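Lon211 (Mycobacterium tuberculosis, PDB 6VBK) is the N-terminal domain of an ATP-dependent Lon protease and probably helps recognise and bind the protein substrates that the full-length enzyme degrades. Local coordinates at residues Ser132-Val146 with Val195-Arg207. Sequence-based numbering, arbitrary orientation.
Sequences SGRAQELAKEYKGLV and VVERLELVIGWTR
Tyr142 pushes its ring between Leu199, Val202, Ile203 and Thr206, a knob in a four-residue hole of helix 195-207. With CG anti to the backbone N (chi1 177°), the ring reaches across toward helix 195-207. Tyr142 CB starts against Ile203 CG1 at 3.6 Å, a methylene that CG and CD1 also meet, and Tyr142 CD2 meets Leu199 CD2. Val202 CG1 stands over one face in a CH-pi contact, 3.9 Å from the Tyr142 ring centroid. CE1 lies by Val202 CG2 and by Thr206 OG1, which sits at the ring edge, in plane; CZ lies by both Val202 methyls. At the tip, Tyr142 OH touches Val202 CG2 at 3.4 Å.

Knobs come from both helices. Leu199 enters among Ala135, Leu138, Ala139 and Tyr142, its CD1 3.6 Å from Leu138 CB; Leu138 fits among Val196, Leu199, Glu200 and Ile203, and Ile203 among Leu138, Glu141, Tyr142 and Leu145. Outside this apolar line, Arg207 NH2 donates to Glu141 OE2 in a salt bridge modelled doubtfully short, and Leu145 CD2 rests over one guanidinium face, offset toward the rim. On the other flank, Leu171 of helix 168-173 touches Tyr142, and Pro168 touches Leu199.

The axes of segments 133-146 and 195-207 approach to 9.3 Å at 25°: near-parallel knobs-into-holes packing within the helical part of the Lon N-terminal domain, joining its first helix after the β-sheet to its last.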
loop_
_atom_site.group_PDB
_atom_site.type_symbol
_atom_site.label_atom_id
_atom_site.label_comp_id
_atom_site.label_asym_id
_atom_site.label_seq_id
_atom_site.Cartn_x
_atom_site.Cartn_y
_atom_site.Cartn_z
ATOM N N SER B 132 -8.609 9.011 -21.550
ATOM C CA SER B 132 -8.465 10.362 -22.067
ATOM C C SER B 132 -9.326 10.553 -23.313
ATOM O O SER B 132 -9.799 9.594 -23.933
ATOM C CB SER B 132 -7.001 10.659 -22.399
ATOM O OG SER B 132 -6.206 10.707 -21.226
ATOM N N GLY B 133 -9.547 11.821 -23.663
ATOM C CA GLY B 133 -10.184 12.120 -24.932
ATOM C C GLY B 133 -9.374 11.592 -26.099
ATOM O O GLY B 133 -9.920 11.004 -27.035
ATOM N N ARG B 134 -8.051 11.776 -26.043
ATOM C CA ARG B 134 -7.170 11.207 -27.058
ATOM C C ARG B 134 -7.236 9.686 -27.061
ATOM O O ARG B 134 -7.139 9.064 -28.125
ATOM C CB ARG B 134 -5.734 11.680 -26.827
ATOM C CG ARG B 134 -4.732 11.247 -27.888
ATOM C CD ARG B 134 -3.711 10.277 -27.317
ATOM N NE ARG B 134 -2.526 10.158 -28.161
ATOM C CZ ARG B 134 -1.438 10.910 -28.027
ATOM N NH1 ARG B 134 -1.384 11.838 -27.081
ATOM N NH2 ARG B 134 -0.403 10.735 -28.836
ATOM N N ALA B 135 -7.407 9.069 -25.888
ATOM C CA ALA B 135 -7.539 7.616 -25.829
ATOM C C ALA B 135 -8.780 7.138 -26.567
ATOM O O ALA B 135 -8.784 6.035 -27.126
ATOM C CB ALA B 135 -7.572 7.145 -24.375
ATOM N N GLN B 136 -9.841 7.950 -26.579
ATOM C CA GLN B 136 -11.038 7.590 -27.332
ATOM C C GLN B 136 -10.760 7.561 -28.830
ATOM O O GLN B 136 -11.275 6.693 -29.545
ATOM C CB GLN B 136 -12.170 8.571 -27.018
ATOM C CG GLN B 136 -12.518 8.689 -25.538
ATOM C CD GLN B 136 -13.415 7.568 -25.049
ATOM O OE1 GLN B 136 -12.942 6.494 -24.678
ATOM N NE2 GLN B 136 -14.719 7.817 -25.038
ATOM N N GLU B 137 -9.950 8.504 -29.323
ATOM C CA GLU B 137 -9.600 8.512 -30.741
ATOM C C GLU B 137 -8.666 7.364 -31.097
ATOM O O GLU B 137 -8.723 6.848 -32.219
ATOM C CB GLU B 137 -8.960 9.848 -31.123
ATOM C CG GLU B 137 -9.931 11.015 -31.198
ATOM C CD GLU B 137 -9.872 11.912 -29.977
ATOM O OE1 GLU B 137 -10.922 12.116 -29.334
ATOM O OE2 GLU B 137 -8.772 12.414 -29.662
ATOM N N LEU B 138 -7.795 6.959 -30.169
ATOM C CA LEU B 138 -6.951 5.794 -30.409
ATOM C C LEU B 138 -7.787 4.525 -30.510
ATOM O O LEU B 138 -7.481 3.633 -31.309
ATOM C CB LEU B 138 -5.916 5.661 -29.293
ATOM C CG LEU B 138 -5.027 6.872 -29.018
ATOM C CD1 LEU B 138 -4.220 6.660 -27.750
ATOM C CD2 LEU B 138 -4.112 7.130 -30.197
ATOM N N ALA B 139 -8.848 4.430 -29.704
ATOM C CA ALA B 139 -9.704 3.249 -29.735
ATOM C C ALA B 139 -10.486 3.167 -31.038
ATOM O O ALA B 139 -10.626 2.083 -31.615
ATOM C CB ALA B 139 -10.654 3.259 -28.537
ATOM N N LYS B 140 -11.005 4.302 -31.515
ATOM C CA LYS B 140 -11.752 4.305 -32.771
ATOM C C LYS B 140 -10.863 3.906 -33.941
ATOM O O LYS B 140 -11.283 3.144 -34.819
ATOM C CB LYS B 140 -12.363 5.686 -33.008
ATOM C CG LYS B 140 -13.349 5.749 -34.164
ATOM C CD LYS B 140 -13.865 7.166 -34.359
ATOM C CE LYS B 140 -15.077 7.200 -35.275
ATOM N NZ LYS B 140 -15.610 8.584 -35.425
ATOM N N GLU B 141 -9.626 4.409 -33.968
ATOM C CA GLU B 141 -8.695 4.028 -35.024
ATOM C C GLU B 141 -8.292 2.563 -34.903
ATOM O O GLU B 141 -8.186 1.858 -35.913
ATOM C CB GLU B 141 -7.461 4.930 -34.985
ATOM C CG GLU B 141 -6.292 4.420 -35.814
ATOM C CD GLU B 141 -5.150 5.413 -35.890
ATOM O OE1 GLU B 141 -5.381 6.609 -35.611
ATOM O OE2 GLU B 141 -4.021 5.000 -36.228
ATOM N N TYR B 142 -8.074 2.087 -33.674
ATOM C CA TYR B 142 -7.632 0.709 -33.487
ATOM C C TYR B 142 -8.719 -0.294 -33.850
ATOM O O TYR B 142 -8.407 -1.409 -34.286
ATOM C CB TYR B 142 -7.175 0.493 -32.045
ATOM C CG TYR B 142 -6.771 -0.932 -31.748
ATOM C CD1 TYR B 142 -5.757 -1.549 -32.467
ATOM C CD2 TYR B 142 -7.402 -1.659 -30.748
ATOM C CE1 TYR B 142 -5.385 -2.854 -32.202
ATOM C CE2 TYR B 142 -7.035 -2.963 -30.474
ATOM C CZ TYR B 142 -6.027 -3.554 -31.204
ATOM O OH TYR B 142 -5.660 -4.853 -30.934
ATOM N N LYS B 143 -9.992 0.073 -33.679
ATOM C CA LYS B 143 -11.074 -0.841 -34.029
ATOM C C LYS B 143 -11.084 -1.139 -35.522
ATOM O O LYS B 143 -11.321 -2.280 -35.933
ATOM C CB LYS B 143 -12.419 -0.264 -33.589
ATOM C CG LYS B 143 -12.666 -0.344 -32.093
ATOM C CD LYS B 143 -14.015 0.249 -31.725
ATOM C CE LYS B 143 -14.255 0.163 -30.231
ATOM N NZ LYS B 143 -15.556 0.770 -29.833
ATOM N N GLY B 144 -10.821 -0.125 -36.351
ATOM C CA GLY B 144 -10.776 -0.349 -37.785
ATOM C C GLY B 144 -9.662 -1.288 -38.205
ATOM O O GLY B 144 -9.811 -2.044 -39.169
ATOM N N LEU B 145 -8.537 -1.259 -37.488
ATOM C CA LEU B 145 -7.422 -2.140 -37.820
ATOM C C LEU B 145 -7.733 -3.585 -37.450
ATOM O O LEU B 145 -7.544 -4.500 -38.261
ATOM C CB LEU B 145 -6.151 -1.666 -37.114
ATOM C CG LEU B 145 -5.772 -0.194 -37.290
ATOM C CD1 LEU B 145 -4.483 0.127 -36.546
ATOM C CD2 LEU B 145 -5.645 0.157 -38.763
ATOM N N VAL B 146 -8.212 -3.811 -36.223
ATOM C CA VAL B 146 -8.498 -5.172 -35.785
ATOM C C VAL B 146 -9.708 -5.738 -36.521
ATOM O O VAL B 146 -9.816 -6.957 -36.705
ATOM C CB VAL B 146 -8.688 -5.209 -34.254
ATOM C CG1 VAL B 146 -9.918 -4.412 -33.841
ATOM C CG2 VAL B 146 -8.777 -6.645 -33.756
ATOM N N VAL B 195 -3.333 3.816 -20.878
ATOM C CA VAL B 195 -4.091 3.274 -22.001
ATOM C C VAL B 195 -3.691 3.944 -23.310
ATOM O O VAL B 195 -3.724 3.311 -24.373
ATOM C CB VAL B 195 -5.604 3.401 -21.728
ATOM C CG1 VAL B 195 -6.005 4.860 -21.559
ATOM C CG2 VAL B 195 -6.410 2.743 -22.841
ATOM N N VAL B 196 -3.299 5.220 -23.265
ATOM C CA VAL B 196 -2.884 5.913 -24.482
ATOM C C VAL B 196 -1.648 5.251 -25.077
ATOM O O VAL B 196 -1.556 5.053 -26.294
ATOM C CB VAL B 196 -2.652 7.409 -24.198
ATOM C CG1 VAL B 196 -1.722 8.017 -25.237
ATOM C CG2 VAL B 196 -3.977 8.154 -24.175
ATOM N N GLU B 197 -0.688 4.882 -24.225
ATOM C CA GLU B 197 0.524 4.232 -24.712
ATOM C C GLU B 197 0.224 2.869 -25.324
ATOM O O GLU B 197 0.751 2.533 -26.389
ATOM C CB GLU B 197 1.536 4.092 -23.577
ATOM C CG GLU B 197 2.149 5.394 -23.097
ATOM C CD GLU B 197 3.090 5.187 -21.927
ATOM O OE1 GLU B 197 2.602 4.937 -20.804
ATOM O OE2 GLU B 197 4.320 5.259 -22.131
ATOM N N ARG B 198 -0.620 2.070 -24.666
ATOM C CA ARG B 198 -0.900 0.721 -25.154
ATOM C C ARG B 198 -1.569 0.755 -26.522
ATOM O O ARG B 198 -1.142 0.058 -27.451
ATOM C CB ARG B 198 -1.774 -0.034 -24.155
ATOM C CG ARG B 198 -1.083 -0.372 -22.851
ATOM C CD ARG B 198 -1.687 -1.622 -22.240
ATOM N NE ARG B 198 -3.143 -1.560 -22.182
ATOM C CZ ARG B 198 -3.825 -1.000 -21.191
ATOM N NH1 ARG B 198 -3.183 -0.449 -20.170
ATOM N NH2 ARG B 198 -5.150 -0.991 -21.219
ATOM N N LEU B 199 -2.634 1.547 -26.659
ATOM C CA LEU B 199 -3.290 1.689 -27.956
ATOM C C LEU B 199 -2.303 2.172 -29.009
ATOM O O LEU B 199 -2.213 1.604 -30.102
ATOM C CB LEU B 199 -4.478 2.646 -27.842
ATOM C CG LEU B 199 -5.713 2.106 -27.118
ATOM C CD1 LEU B 199 -6.664 3.236 -26.769
ATOM C CD2 LEU B 199 -6.413 1.065 -27.976
ATOM N N GLU B 200 -1.531 3.209 -28.678
ATOM C CA GLU B 200 -0.481 3.693 -29.564
ATOM C C GLU B 200 0.591 2.637 -29.815
ATOM O O GLU B 200 1.251 2.675 -30.859
ATOM C CB GLU B 200 0.108 4.975 -28.970
ATOM C CG GLU B 200 -0.801 6.186 -28.920
ATOM C CD GLU B 200 -0.133 7.371 -28.247
ATOM O OE1 GLU B 200 0.951 7.183 -27.661
ATOM O OE2 GLU B 200 -0.694 8.485 -28.285
ATOM N N LEU B 201 0.758 1.681 -28.898
ATOM C CA LEU B 201 1.665 0.561 -29.139
ATOM C C LEU B 201 1.036 -0.479 -30.059
ATOM O O LEU B 201 1.654 -0.902 -31.042
ATOM C CB LEU B 201 2.071 -0.089 -27.814
ATOM C CG LEU B 201 3.203 0.557 -27.017
ATOM C CD1 LEU B 201 3.239 0.013 -25.597
ATOM C CD2 LEU B 201 4.537 0.329 -27.709
ATOM N N VAL B 202 -0.193 -0.905 -29.754
ATOM C CA VAL B 202 -0.802 -1.997 -30.508
ATOM C C VAL B 202 -1.241 -1.533 -31.894
ATOM O O VAL B 202 -1.290 -2.335 -32.835
ATOM C CB VAL B 202 -1.972 -2.609 -29.711
ATOM C CG1 VAL B 202 -3.106 -1.607 -29.555
ATOM C CG2 VAL B 202 -2.463 -3.891 -30.371
ATOM N N ILE B 203 -1.560 -0.246 -32.051
ATOM C CA ILE B 203 -1.938 0.269 -33.367
ATOM C C ILE B 203 -0.773 0.143 -34.339
ATOM O O ILE B 203 -0.951 -0.243 -35.502
ATOM C CB ILE B 203 -2.433 1.723 -33.253
ATOM C CG1 ILE B 203 -3.871 1.762 -32.729
ATOM C CG2 ILE B 203 -2.336 2.440 -34.592
ATOM C CD1 ILE B 203 -4.381 3.162 -32.449
ATOM N N GLY B 204 0.441 0.451 -33.878
ATOM C CA GLY B 204 1.605 0.307 -34.736
ATOM C C GLY B 204 1.908 -1.139 -35.076
ATOM O O GLY B 204 2.245 -1.459 -36.219
ATOM N N TRP B 205 1.795 -2.034 -34.090
ATOM C CA TRP B 205 2.035 -3.451 -34.347
ATOM C C TRP B 205 0.971 -4.044 -35.260
ATOM O O TRP B 205 1.272 -4.930 -36.068
ATOM C CB TRP B 205 2.086 -4.227 -33.030
ATOM C CG TRP B 205 3.102 -3.709 -32.058
ATOM C CD1 TRP B 205 4.201 -2.951 -32.346
ATOM C CD2 TRP B 205 3.107 -3.899 -30.638
ATOM N NE1 TRP B 205 4.892 -2.663 -31.195
ATOM C CE2 TRP B 205 4.242 -3.234 -30.132
ATOM C CE3 TRP B 205 2.265 -4.570 -29.746
ATOM C CZ2 TRP B 205 4.555 -3.218 -28.775
ATOM C CZ3 TRP B 205 2.577 -4.554 -28.399
ATOM C CH2 TRP B 205 3.712 -3.883 -27.926
ATOM N N THR B 206 -0.273 -3.571 -35.148
ATOM C CA THR B 206 -1.343 -4.092 -35.992
ATOM C C THR B 206 -1.171 -3.645 -37.436
ATOM O O THR B 206 -1.404 -4.425 -38.368
ATOM C CB THR B 206 -2.702 -3.642 -35.458
ATOM O OG1 THR B 206 -2.753 -3.849 -34.041
ATOM C CG2 THR B 206 -3.820 -4.431 -36.118
ATOM N N ARG B 207 -0.771 -2.388 -37.641
ATOM C CA ARG B 207 -0.553 -1.888 -38.993
ATOM C C ARG B 207 0.593 -2.625 -39.674
ATOM O O ARG B 207 0.496 -2.989 -40.851
ATOM C CB ARG B 207 -0.272 -0.387 -38.953
ATOM C CG ARG B 207 -0.389 0.315 -40.295
ATOM C CD ARG B 207 -1.649 1.161 -40.347
ATOM N NE ARG B 207 -1.779 2.002 -39.161
ATOM C CZ ARG B 207 -2.744 2.897 -38.978
ATOM N NH1 ARG B 207 -3.669 3.079 -39.910
ATOM N NH2 ARG B 207 -2.781 3.615 -37.863
#